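Local coordinates for protein possible TctC subunit of the Tripartite Tricarboxylate Transport(TTT) Family (PDB 6HKE) that binds malate and, as a periplasmic substrate-binding protein of the tripartite tricarboxylate transporter family, probably serves high-affinity uptake of C4-dicarboxylates, at residues P29-A34 / I49-M54; P112-A117 / V194-A199; K119-K124 / S131-H136. The protein carries 2 engineered substitutions. All coordinates share one frame; numbering follows the deposited sequence.

How the contacts relate
The three contacts follow the two-part architecture of a type II periplasmic binding protein. Contact 1 belongs to the half that holds the first strands and carries T30, a malate-binding residue. Contact 2 lies next to the pocket, probably in the other lobe, and its helix follows directly on Q192, another malate-binding residue. These two contacts meet, with P29 CB 3.5 Å from V194 CG2, although their centres are about 19 Å apart. Contact 3 continues along the chain beyond strand 102-118, its centre about 18 Å from that of contact 2 and about 34 Å from that of contact 1. Lying about 26 Å from the chain's centre, against a radius of gyration of 18 Å, it is peripheral and away from the malate pocket.

Contact 1: residues P29-A34 / I49-M54; sequences PTDTVA and IEIENM. With LMR ((2S)-2-hydroxybutanedioic acid), chain E; MLT (D-malate), chain D.
The carboxylate of D31 and the amide of N53 meet with their planes inclined by 48°, their side chains crossing at about a right angle. N53 ND2 donates to D31 OD1 over 3.0 Å, with an N-H...O angle of 165°. OD1 lies close to the plane of the amide, whereas ND2 approaches from above the carboxylate, 41° out of its plane. The bond is thus straight at the donor but oblique at the acceptor.

The segments belong to a beta-alpha-beta crossover: helix 29-45 leads from strand 18-22 to its parallel neighbour 49-53, and the segment axes run nearly antiparallel, 10.2 Å apart. In D31 the CA-CB bond sets CG opposite the backbone N, an extended course that brings the carboxylate over to N53. Further bonds restrict its rotation: OD1 forms a salt bridge with R35, and OD2 accepts from G27 N. N53 ND2 also reaches F24 O, so the amide ties the helix start to the loop after strand 18-22.

Farther along the helix the contact turns apolar. I51 folds back about its CB-CG1 bond, placing CD1 3.8 Å from A34 CB, while I51 CG2 lies 4.2 Å from D31 OD1. The methyl of A34 also packs on V22 and V78 of the sheet.

The same first helical turn faces the pocket, where (S)-malate and D-malate are alternative occupants of one site. Its amino-terminal end would probably favour the ligand's negative charge. With D-malate bound, T30 OG1 lies 2.8 Å from the hydroxyl O3 and T30 N donates to carboxylate O4 at 3.1 Å; with the (S)-isomer, T30 N donates to O4B at 3.3 Å.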
# COMPACT_ATOMS: atom_id res chain seq x y z
N PRO A 29 -7.15 -1.26 0.52
CA PRO A 29 -6.64 -0.23 -0.37
C PRO A 29 -6.11 -0.77 -1.70
O PRO A 29 -6.46 -0.20 -2.74
CB PRO A 29 -5.48 0.42 0.39
CG PRO A 29 -5.17 -0.57 1.52
CD PRO A 29 -6.48 -1.26 1.83
N THR A 30 -5.29 -1.83 -1.66
CA THR A 30 -4.63 -2.35 -2.88
C THR A 30 -5.72 -2.88 -3.82
O THR A 30 -5.72 -2.50 -5.01
CB THR A 30 -3.56 -3.39 -2.53
OG1 THR A 30 -2.49 -2.77 -1.83
CG2 THR A 30 -3.00 -4.03 -3.78
N ASP A 31 -6.62 -3.70 -3.30
CA ASP A 31 -7.81 -4.22 -4.03
C ASP A 31 -8.64 -3.06 -4.62
O ASP A 31 -9.01 -3.15 -5.80
CB ASP A 31 -8.65 -5.07 -3.09
CG ASP A 31 -9.91 -5.58 -3.75
OD1 ASP A 31 -9.80 -6.51 -4.55
OD2 ASP A 31 -10.98 -5.01 -3.48
N THR A 32 -8.90 -2.00 -3.85
CA THR A 32 -9.78 -0.86 -4.23
C THR A 32 -9.16 -0.14 -5.43
O THR A 32 -9.88 0.12 -6.41
CB THR A 32 -9.99 0.08 -3.04
OG1 THR A 32 -10.81 -0.61 -2.10
CG2 THR A 32 -10.61 1.41 -3.42
N VAL A 33 -7.86 0.12 -5.35
CA VAL A 33 -7.05 0.81 -6.40
C VAL A 33 -7.06 -0.04 -7.68
O VAL A 33 -7.35 0.52 -8.77
CB VAL A 33 -5.62 1.08 -5.90
CG1 VAL A 33 -4.72 1.58 -7.01
CG2 VAL A 33 -5.62 2.07 -4.74
N ALA A 34 -6.67 -1.31 -7.57
CA ALA A 34 -6.55 -2.25 -8.71
C ALA A 34 -7.91 -2.40 -9.42
O ALA A 34 -7.94 -2.35 -10.66
CB ALA A 34 -6.03 -3.58 -8.23
N ILE A 49 -10.33 -7.63 -17.78
CA ILE A 49 -9.27 -7.87 -16.76
C ILE A 49 -9.94 -8.50 -15.55
O ILE A 49 -10.96 -7.98 -15.09
CB ILE A 49 -8.50 -6.58 -16.44
CG1 ILE A 49 -7.71 -6.11 -17.66
CG2 ILE A 49 -7.59 -6.82 -15.25
CD1 ILE A 49 -7.16 -4.71 -17.56
N GLU A 50 -9.40 -9.63 -15.11
CA GLU A 50 -9.88 -10.41 -13.95
C GLU A 50 -8.98 -10.06 -12.76
O GLU A 50 -7.76 -10.07 -12.93
CB GLU A 50 -9.81 -11.89 -14.35
CG GLU A 50 -10.26 -12.88 -13.30
CD GLU A 50 -9.74 -14.28 -13.63
OE1 GLU A 50 -10.57 -15.16 -13.93
OE2 GLU A 50 -8.50 -14.47 -13.60
N ILE A 51 -9.56 -9.72 -11.61
CA ILE A 51 -8.80 -9.46 -10.36
C ILE A 51 -8.82 -10.74 -9.53
O ILE A 51 -9.90 -11.23 -9.29
CB ILE A 51 -9.37 -8.26 -9.59
CG1 ILE A 51 -9.19 -6.95 -10.36
CG2 ILE A 51 -8.75 -8.19 -8.20
CD1 ILE A 51 -7.82 -6.29 -10.18
N GLU A 52 -7.65 -11.27 -9.18
CA GLU A 52 -7.50 -12.46 -8.31
C GLU A 52 -6.84 -11.99 -7.01
O GLU A 52 -5.72 -11.38 -7.08
CB GLU A 52 -6.69 -13.53 -9.04
CG GLU A 52 -6.86 -14.92 -8.46
CD GLU A 52 -5.82 -15.92 -8.92
OE1 GLU A 52 -5.49 -16.83 -8.13
OE2 GLU A 52 -5.34 -15.80 -10.07
N ASN A 53 -7.54 -12.16 -5.88
CA ASN A 53 -7.03 -11.81 -4.54
C ASN A 53 -6.37 -13.08 -4.02
O ASN A 53 -7.04 -14.11 -3.97
CB ASN A 53 -8.12 -11.28 -3.61
CG ASN A 53 -8.74 -10.00 -4.11
OD1 ASN A 53 -9.69 -10.02 -4.89
ND2 ASN A 53 -8.22 -8.87 -3.66
N MET A 54 -5.06 -13.03 -3.80
CA MET A 54 -4.24 -14.22 -3.48
C MET A 54 -3.49 -13.93 -2.18
O MET A 54 -2.49 -13.18 -2.22
CB MET A 54 -3.27 -14.56 -4.61
CG MET A 54 -2.58 -15.90 -4.41
SD MET A 54 -1.40 -16.25 -5.73
CE MET A 54 -2.54 -16.37 -7.12
C1 LMR E . -0.95 -3.17 3.35
O1A LMR E . -0.08 -3.75 2.68
O1B LMR E . -0.76 -2.67 4.49
C2 LMR E . -2.35 -3.04 2.72
O2 LMR E . -2.35 -2.52 1.40
C3 LMR E . -3.10 -4.37 2.68
C4 LMR E . -4.32 -4.16 1.79
O4A LMR E . -5.44 -4.23 2.32
O4B LMR E . -4.13 -3.89 0.58
C1 MLT D . -0.88 -3.33 3.08
O1 MLT D . 0.27 -3.30 2.58
O2 MLT D . -1.06 -3.04 4.28
C2 MLT D . -2.03 -3.78 2.21
O3 MLT D . -2.16 -3.13 0.92
C3 MLT D . -3.36 -3.50 2.85
C4 MLT D . -4.35 -4.06 1.85
O4 MLT D . -4.30 -3.69 0.65
O5 MLT D . -5.15 -4.90 2.30

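Contact 2: residues P112-A117 / V194-A199; sequences PVLLLA and VNAVPA
A196 rests its single methyl group against two leucines, L114 and L116, and these are the residue pairs that come within 4.5 Å between helix 194-199 and strand 112-117.

Along the helix, V194 turns to the flank and packs on A277. N195 also points along the flank; its firm bond runs from ND2 to D191 OD2, and a weak one reaches the O of the pocket residue T174. A196 then faces the strand. Its CB is 3.7 Å from L116 CD1 and 4.0 Å from L116 CD2, so it touches both methyls of that fork, whereas L114 offers only CD1, at 4.0 Å from the same CB. The two leucines are two residues apart on one face of the strand. In both, CG points away from the carbonyl carbon (chi1 -76° in L114, -50° in L116), which sends the branched ends toward the helix. The small alanine allows a close approach, with the CA atoms of L114 and A196 only 7.6 Å apart. At P198 the ring nitrogen has no hydrogen to give to the preceding turn, and the helix kinks there. A199 again turns toward the strand and packs on V205 of strand 205-210 and on L178 of helix 174-182.

Strand 102-118 runs antiparallel between 188-192 and 205-210, an order characteristic of the type II binding-protein fold. Helix 193-201 connects those two flanking strands across its face, while helix 174-182 closes the side of L116 through L178 and L181.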
# COMPACT_ATOMS: atom_id res chain seq x y z
N PRO A 112 -0.35 9.00 1.12
CA PRO A 112 0.17 8.92 2.47
C PRO A 112 -0.50 7.81 3.31
O PRO A 112 -1.57 7.29 2.98
CB PRO A 112 -0.10 10.31 3.04
CG PRO A 112 -1.32 10.77 2.27
CD PRO A 112 -1.15 10.20 0.88
N VAL A 113 0.22 7.46 4.36
CA VAL A 113 -0.17 6.53 5.44
C VAL A 113 -0.54 7.37 6.66
O VAL A 113 0.14 8.40 6.93
CB VAL A 113 1.01 5.59 5.75
CG1 VAL A 113 0.87 4.90 7.09
CG2 VAL A 113 1.20 4.59 4.63
N LEU A 114 -1.56 6.90 7.40
CA LEU A 114 -2.12 7.51 8.62
C LEU A 114 -1.96 6.55 9.79
O LEU A 114 -2.20 5.35 9.61
CB LEU A 114 -3.61 7.76 8.38
CG LEU A 114 -3.92 8.95 7.49
CD1 LEU A 114 -5.38 8.95 7.08
CD2 LEU A 114 -3.59 10.24 8.22
N LEU A 115 -1.64 7.09 10.97
CA LEU A 115 -1.72 6.34 12.24
C LEU A 115 -3.16 6.44 12.74
O LEU A 115 -3.58 7.55 13.03
CB LEU A 115 -0.73 6.96 13.22
CG LEU A 115 -0.82 6.42 14.64
CD1 LEU A 115 -0.65 4.91 14.65
CD2 LEU A 115 0.21 7.11 15.52
N LEU A 116 -3.91 5.33 12.71
CA LEU A 116 -5.32 5.28 13.17
C LEU A 116 -5.37 4.56 14.51
O LEU A 116 -4.50 3.73 14.77
CB LEU A 116 -6.19 4.49 12.20
CG LEU A 116 -6.08 4.86 10.73
CD1 LEU A 116 -7.09 4.03 9.97
CD2 LEU A 116 -6.31 6.35 10.51
N ALA A 117 -6.39 4.84 15.30
CA ALA A 117 -6.68 4.01 16.49
C ALA A 117 -8.18 3.81 16.58
O ALA A 117 -8.95 4.57 15.94
CB ALA A 117 -6.12 4.65 17.73
N VAL A 194 -6.59 5.79 1.39
CA VAL A 194 -7.80 5.33 0.65
C VAL A 194 -8.59 4.33 1.50
O VAL A 194 -9.79 4.34 1.43
CB VAL A 194 -7.52 4.73 -0.75
CG1 VAL A 194 -6.96 5.77 -1.69
CG2 VAL A 194 -6.63 3.52 -0.69
N ASN A 195 -7.94 3.50 2.30
CA ASN A 195 -8.68 2.60 3.22
C ASN A 195 -9.27 3.40 4.38
O ASN A 195 -10.41 3.11 4.77
CB ASN A 195 -7.80 1.50 3.79
CG ASN A 195 -8.63 0.33 4.26
OD1 ASN A 195 -9.60 -0.04 3.60
ND2 ASN A 195 -8.25 -0.26 5.38
N ALA A 196 -8.52 4.36 4.93
CA ALA A 196 -8.84 5.02 6.21
C ALA A 196 -10.00 6.03 6.02
O ALA A 196 -10.77 6.23 6.98
CB ALA A 196 -7.61 5.70 6.75
N VAL A 197 -10.11 6.65 4.84
CA VAL A 197 -10.94 7.87 4.69
C VAL A 197 -12.39 7.53 4.99
O VAL A 197 -12.99 8.21 5.82
CB VAL A 197 -10.76 8.57 3.32
CG1 VAL A 197 -12.02 9.29 2.88
CG2 VAL A 197 -9.60 9.56 3.38
N PRO A 198 -13.01 6.50 4.36
CA PRO A 198 -14.43 6.22 4.57
C PRO A 198 -14.77 5.95 6.05
O PRO A 198 -15.83 6.36 6.47
CB PRO A 198 -14.70 4.98 3.69
CG PRO A 198 -13.56 4.97 2.68
CD PRO A 198 -12.38 5.56 3.41
N ALA A 199 -13.89 5.29 6.80
CA ALA A 199 -14.08 5.01 8.24
C ALA A 199 -14.05 6.32 9.05
O ALA A 199 -14.91 6.48 9.96
CB ALA A 199 -13.04 4.04 8.73

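Contact 3: residues K119-K124 / S131-H136. Engineered in segment 131-136: E134 (natural residue Lys).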
# COMPACT_ATOMS: atom_id res chain seq x y z
N LYS A 119 -11.75 4.23 18.17
CA LYS A 119 -12.51 5.44 18.58
C LYS A 119 -12.14 5.91 20.00
O LYS A 119 -11.91 7.12 20.19
CB LYS A 119 -14.01 5.12 18.60
CG LYS A 119 -14.85 5.62 17.43
CD LYS A 119 -16.29 5.11 17.50
CE LYS A 119 -17.34 6.15 17.16
NZ LYS A 119 -18.40 5.61 16.27
N GLN A 120 -12.13 4.99 20.96
CA GLN A 120 -12.02 5.27 22.42
C GLN A 120 -10.57 5.11 22.87
O GLN A 120 -10.33 5.06 24.08
CB GLN A 120 -12.93 4.34 23.23
CG GLN A 120 -14.28 4.05 22.58
CD GLN A 120 -15.17 5.27 22.58
OE1 GLN A 120 -14.88 6.28 23.23
NE2 GLN A 120 -16.27 5.19 21.85
N PHE A 121 -9.61 5.03 21.95
CA PHE A 121 -8.19 4.94 22.34
C PHE A 121 -7.88 6.17 23.18
O PHE A 121 -8.00 7.29 22.69
CB PHE A 121 -7.25 4.79 21.14
CG PHE A 121 -5.94 4.16 21.50
CD1 PHE A 121 -5.90 2.98 22.22
CD2 PHE A 121 -4.73 4.72 21.10
CE1 PHE A 121 -4.69 2.38 22.56
CE2 PHE A 121 -3.53 4.13 21.43
CZ PHE A 121 -3.50 2.96 22.16
N PRO A 122 -7.55 6.00 24.48
CA PRO A 122 -7.44 7.15 25.39
C PRO A 122 -6.46 8.28 25.05
O PRO A 122 -6.76 9.43 25.35
CB PRO A 122 -7.08 6.49 26.72
CG PRO A 122 -7.73 5.12 26.61
CD PRO A 122 -7.44 4.71 25.18
N PRO A 123 -5.28 8.07 24.43
CA PRO A 123 -4.43 9.21 24.09
C PRO A 123 -5.18 10.15 23.13
O PRO A 123 -5.92 9.67 22.29
CB PRO A 123 -3.20 8.56 23.43
CG PRO A 123 -3.24 7.12 23.90
CD PRO A 123 -4.71 6.79 24.00
N LYS A 124 -5.02 11.46 23.29
CA LYS A 124 -5.74 12.46 22.47
C LYS A 124 -4.80 13.04 21.41
O LYS A 124 -5.31 13.56 20.41
CB LYS A 124 -6.38 13.51 23.39
CG LYS A 124 -7.48 12.95 24.27
CD LYS A 124 -8.34 14.00 24.95
CE LYS A 124 -8.55 13.74 26.43
NZ LYS A 124 -7.30 13.91 27.20
N SER A 131 3.37 7.80 25.38
CA SER A 131 3.40 7.53 26.85
C SER A 131 2.54 6.30 27.17
O SER A 131 2.95 5.49 28.00
CB SER A 131 2.93 8.73 27.63
OG SER A 131 3.68 9.87 27.26
N TYR A 132 1.40 6.18 26.51
CA TYR A 132 0.36 5.16 26.80
C TYR A 132 0.75 3.81 26.20
O TYR A 132 0.39 2.76 26.79
CB TYR A 132 -0.98 5.61 26.23
CG TYR A 132 -2.14 4.70 26.51
CD1 TYR A 132 -2.46 3.66 25.64
CD2 TYR A 132 -2.94 4.90 27.61
CE1 TYR A 132 -3.56 2.85 25.86
CE2 TYR A 132 -4.05 4.10 27.84
CZ TYR A 132 -4.35 3.07 26.97
OH TYR A 132 -5.43 2.29 27.22
N VAL A 133 1.42 3.82 25.05
CA VAL A 133 1.91 2.55 24.43
C VAL A 133 3.15 2.12 25.23
O VAL A 133 3.20 0.93 25.59
CB VAL A 133 2.15 2.67 22.91
CG1 VAL A 133 2.66 1.37 22.31
CG2 VAL A 133 0.90 3.12 22.17
N GLU A 134 4.04 3.05 25.58
CA GLU A 134 5.23 2.82 26.45
C GLU A 134 4.81 2.13 27.76
O GLU A 134 5.63 1.37 28.28
CB GLU A 134 5.99 4.12 26.72
CG GLU A 134 6.92 4.52 25.59
CD GLU A 134 7.58 5.89 25.67
OE1 GLU A 134 7.86 6.36 26.79
OE2 GLU A 134 7.83 6.50 24.59
N SER A 135 3.58 2.36 28.25
CA SER A 135 3.10 1.97 29.60
C SER A 135 2.24 0.70 29.57
O SER A 135 2.17 0.01 30.60
CB SER A 135 2.34 3.11 30.23
OG SER A 135 3.20 4.20 30.48
N HIS A 136 1.53 0.45 28.47
CA HIS A 136 0.55 -0.67 28.37
C HIS A 136 1.07 -1.67 27.35
O HIS A 136 0.30 -2.56 26.98
CB HIS A 136 -0.84 -0.16 27.98
CG HIS A 136 -1.39 0.89 28.88
ND1 HIS A 136 -2.75 1.03 29.09
CD2 HIS A 136 -0.79 1.85 29.62
CE1 HIS A 136 -2.96 2.03 29.93
NE2 HIS A 136 -1.76 2.55 30.27
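F121 and Y132 share an extended first torsion, chi1 -157° and -177° respectively, which swings each ring away from its own backbone N and sends the two toward each other. The result is an offset edge-to-face pair: the edge of Y132 is directed at the face of F121, the planes stand at 82°, and the centroids are 5.1 Å apart. The closest atoms are F121 CE1 and Y132 CE1, 3.5 Å apart.

Two consecutive prolines complete the setting of the tyrosine. P123 crosses it at about a right angle, its CD lying 4.2 Å from the ring centroid of Y132 and close to the ring normal, which makes a CH-pi contact. P123 CG presses nearer the root of the side chain, at 3.6 Å from Y132 CB. P122 lies at the phenolic end, where its CG is 3.7 Å from Y132 OH. H136 ND1 sits 3.3 Å above the ring plane, toward the rim, so P123 and H136 lie over opposite faces of the ring.

V133 takes a smaller share: its CG2 approaches the edge of the F121 ring, 4.4 Å from F121 CZ. Within the helix, S135 OG donates to S131 O at 2.8 Å, bridging one turn. The loop has its own tie to the sheet, since K206 NZ bonds to F121 O and, weakly, to P123 O, while F121 and P123 both pack on Y208.

Far from the malate pocket, this is the packing of a strand-to-helix connection: the loop leaving strand 102-118 folds its proline pair and phenylalanine onto helix 126-136, the first helix after that strand in the second lobe of the type II binding-protein fold.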